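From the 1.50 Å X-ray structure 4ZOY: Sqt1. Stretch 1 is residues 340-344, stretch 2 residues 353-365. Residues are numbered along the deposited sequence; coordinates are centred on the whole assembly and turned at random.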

# COMPACT_ATOMS: atom_id res chain seq x y z
N ALA A 340 -15.68 -8.70 -5.19
CA ALA A 340 -16.98 -8.46 -4.56
C ALA A 340 -17.25 -6.97 -4.64
O ALA A 340 -16.32 -6.17 -4.69
CB ALA A 340 -16.99 -8.95 -3.12
N PRO A 341 -18.53 -6.57 -4.66
CA PRO A 341 -18.85 -5.16 -4.85
C PRO A 341 -18.80 -4.39 -3.54
O PRO A 341 -19.81 -3.87 -3.06
CB PRO A 341 -20.27 -5.20 -5.42
CG PRO A 341 -20.87 -6.41 -4.81
CD PRO A 341 -19.74 -7.42 -4.72
N ILE A 342 -17.61 -4.35 -2.95
CA ILE A 342 -17.44 -3.66 -1.68
C ILE A 342 -16.15 -2.87 -1.61
O ILE A 342 -15.17 -3.16 -2.31
CB ILE A 342 -17.48 -4.64 -0.47
CG1 ILE A 342 -16.37 -5.70 -0.59
CG2 ILE A 342 -18.86 -5.31 -0.32
CD1 ILE A 342 -16.32 -6.66 0.60
N LEU A 343 -16.18 -1.84 -0.77
CA LEU A 343 -15.03 -1.00 -0.46
C LEU A 343 -14.83 -1.02 1.04
O LEU A 343 -15.79 -0.82 1.79
CB LEU A 343 -15.28 0.44 -0.94
CG LEU A 343 -14.30 1.52 -0.47
CD1 LEU A 343 -12.93 1.37 -1.15
CD2 LEU A 343 -14.88 2.92 -0.69
N ALA A 344 -13.60 -1.27 1.49
CA ALA A 344 -13.25 -1.25 2.91
C ALA A 344 -12.38 -0.05 3.25
O ALA A 344 -11.48 0.32 2.49
CB ALA A 344 -12.52 -2.54 3.29
N ALA A 353 -14.83 0.24 8.05
CA ALA A 353 -16.17 0.37 7.49
C ALA A 353 -16.21 -0.25 6.10
O ALA A 353 -15.24 -0.17 5.35
CB ALA A 353 -16.60 1.83 7.47
N VAL A 354 -17.31 -0.90 5.79
CA VAL A 354 -17.48 -1.62 4.53
C VAL A 354 -18.68 -1.04 3.82
O VAL A 354 -19.77 -0.95 4.40
CB VAL A 354 -17.66 -3.13 4.76
CG1 VAL A 354 -17.76 -3.89 3.44
CG2 VAL A 354 -16.51 -3.67 5.61
N PHE A 355 -18.49 -0.65 2.56
CA PHE A 355 -19.55 -0.03 1.77
C PHE A 355 -19.87 -0.86 0.53
O PHE A 355 -18.98 -1.45 -0.08
CB PHE A 355 -19.13 1.38 1.35
CG PHE A 355 -18.75 2.26 2.50
CD1 PHE A 355 -19.71 3.00 3.17
CD2 PHE A 355 -17.42 2.36 2.91
CE1 PHE A 355 -19.37 3.82 4.23
CE2 PHE A 355 -17.07 3.18 3.99
CZ PHE A 355 -18.05 3.91 4.64
N ASP A 356 -21.15 -0.87 0.14
CA ASP A 356 -21.60 -1.61 -1.05
C ASP A 356 -21.52 -0.74 -2.31
O ASP A 356 -22.31 0.18 -2.51
CB ASP A 356 -23.03 -2.10 -0.82
CG ASP A 356 -23.09 -3.44 -0.08
OD1 ASP A 356 -22.03 -3.96 0.33
OD2 ASP A 356 -24.21 -3.96 0.09
N THR A 357 -20.54 -1.03 -3.16
CA THR A 357 -20.23 -0.18 -4.29
C THR A 357 -21.30 -0.21 -5.38
O THR A 357 -21.34 0.69 -6.21
CB THR A 357 -18.87 -0.56 -4.92
OG1 THR A 357 -18.95 -1.88 -5.47
CG2 THR A 357 -17.77 -0.54 -3.86
N SER A 358 -22.15 -1.23 -5.36
CA SER A 358 -23.22 -1.32 -6.35
C SER A 358 -24.53 -0.78 -5.78
O SER A 358 -25.58 -0.91 -6.40
CB SER A 358 -23.41 -2.77 -6.81
OG SER A 358 -23.83 -3.59 -5.74
N ARG A 359 -24.46 -0.15 -4.61
CA ARG A 359 -25.66 0.38 -3.96
C ARG A 359 -25.43 1.78 -3.40
O ARG A 359 -25.78 2.07 -2.25
CB ARG A 359 -26.12 -0.57 -2.85
CG ARG A 359 -26.43 -1.97 -3.33
CD ARG A 359 -26.76 -2.90 -2.17
NE ARG A 359 -27.72 -2.26 -1.29
CZ ARG A 359 -27.53 -1.96 -0.01
NH1 ARG A 359 -26.41 -2.28 0.64
NH2 ARG A 359 -28.50 -1.36 0.64
N SER A 360 -24.85 2.65 -4.23
CA SER A 360 -24.55 4.03 -3.84
C SER A 360 -23.69 4.08 -2.59
O SER A 360 -23.79 5.02 -1.79
CB SER A 360 -25.84 4.83 -3.65
OG SER A 360 -25.56 6.22 -3.58
N PHE A 361 -22.83 3.08 -2.43
CA PHE A 361 -21.91 3.02 -1.31
C PHE A 361 -22.66 3.06 0.02
O PHE A 361 -22.19 3.64 1.02
CB PHE A 361 -20.86 4.13 -1.43
CG PHE A 361 -19.90 3.89 -2.56
CD1 PHE A 361 -20.26 4.20 -3.86
CD2 PHE A 361 -18.66 3.31 -2.32
CE1 PHE A 361 -19.38 3.94 -4.92
CE2 PHE A 361 -17.79 3.05 -3.36
CZ PHE A 361 -18.15 3.36 -4.66
N ALA A 362 -23.82 2.40 0.04
CA ALA A 362 -24.54 2.17 1.29
C ALA A 362 -23.64 1.44 2.27
O ALA A 362 -22.77 0.65 1.88
CB ALA A 362 -25.80 1.36 1.05
N LEU A 363 -23.85 1.70 3.55
CA LEU A 363 -23.05 1.04 4.58
C LEU A 363 -23.46 -0.41 4.75
O LEU A 363 -24.63 -0.72 4.99
CB LEU A 363 -23.19 1.78 5.91
CG LEU A 363 -22.42 1.23 7.10
CD1 LEU A 363 -20.93 1.30 6.83
CD2 LEU A 363 -22.77 2.08 8.31
N ARG A 364 -22.49 -1.31 4.58
CA ARG A 364 -22.72 -2.73 4.78
C ARG A 364 -22.44 -3.11 6.23
O ARG A 364 -23.19 -3.85 6.85
CB ARG A 364 -21.83 -3.55 3.85
CG ARG A 364 -22.24 -5.00 3.73
CD ARG A 364 -21.22 -5.79 2.91
NE ARG A 364 -21.65 -7.18 2.73
CZ ARG A 364 -22.25 -7.63 1.64
NH1 ARG A 364 -22.50 -6.82 0.62
NH2 ARG A 364 -22.61 -8.90 1.57
N ARG A 365 -21.34 -2.60 6.77
CA ARG A 365 -20.95 -2.92 8.13
C ARG A 365 -19.97 -1.90 8.65
O ARG A 365 -19.05 -1.47 7.95
CB ARG A 365 -20.34 -4.32 8.20
CG ARG A 365 -20.17 -4.85 9.62
CD ARG A 365 -20.06 -6.36 9.64
NE ARG A 365 -20.31 -6.91 10.97
CZ ARG A 365 -20.51 -8.20 11.22
NH1 ARG A 365 -20.50 -9.08 10.22
NH2 ARG A 365 -20.72 -8.61 12.47
O HOH W 1 -22.65 -3.49 -3.61

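Two neighbouring strands of Sqt1, 342-344 and 353-356, run antiparallel, their axes 4.6 Å apart at closest approach and 159° between their N-to-C directions. L343 and F355 form the hydrogen-bonded pair: L343 N donates to F355 O at 2.9 Å and F355 N to L343 O at 2.8 Å, both nearly straight. I342 with D356 and A344 with V354 are the non-hydrogen-bonded pairs on its two sides, and there CA atoms approach carbonyls instead, I342 CA lying 3.1 Å from F355 O and A344 CA 3.3 Å from A353 O. Next to the I342-D356 pair, T357 N donates to P341 O at 2.9 Å.

Side chains alternate between the two faces of the sheet. I342, A344, V354 and D356 share one face. I342 has chi1 p, which brings its CG2 within 3.5 Å of D356 OD1 and 4.0 Å of R364 CD; chi2 is t, and its CB meets CG1 of V354, whose chi1 is t, also at 4.0 Å. The methyl of I342 thus rests against an ion pair rather than a purely greasy surface, on the aliphatic part of an extended arginine. R364 has chi1 to chi3 all t, and this stretched chain carries NH1 to D356 OD1 at 2.9 Å, a hydrogen-bonded salt bridge. The other carboxylate oxygen, D356 OD2, receives R359 NH1 at 2.8 Å in a second salt bridge. R359 gets there with chi1 m, chi2 t, chi3 p and chi4 -119°, and only the guanidinium end, NH1, comes within bonding distance of the carboxylate. D356, at chi1 m and chi2 near 3°, offers one oxygen to each arginine, so a buried carboxylate has its charge balanced from both oxygens.

L343 and F355 occupy the opposite face. With chi1 t and chi2 p, L343 places CD2 4.0 Å from F361 CE2, at the edge of that ring and near its plane, and 4.4 Å from F355 CD2. Both phenylalanines are m at chi1, with chi2 close to perpendicular, and the leucine methyl touches both rings. F361 is reached although its CA-to-CB bond points sideways, because the end of the ring comes nearer to the first stretch. The methyl T357 CG2 adds to this apolar patch, 4.0 Å from L343 CB.

T357 lies in a type I turn from D356 to R359, closed by R359 N donating to D356 O at 3.0 Å. Its CA-to-CB bond points toward the first stretch, and chi1 p lets one side chain serve two surroundings: CG2 meets the leucine, while OG1 sits 3.6 Å from P341 CB. S358, also p, directs OG to within 2.4 Å of water 1. That water donates to P341 O at 2.9 Å and accepts from S358 N at 2.9 Å, tying the turn to the proline carbonyl already engaged by T357 N. Altogether the two stretches bury 466 Å², both sides summed.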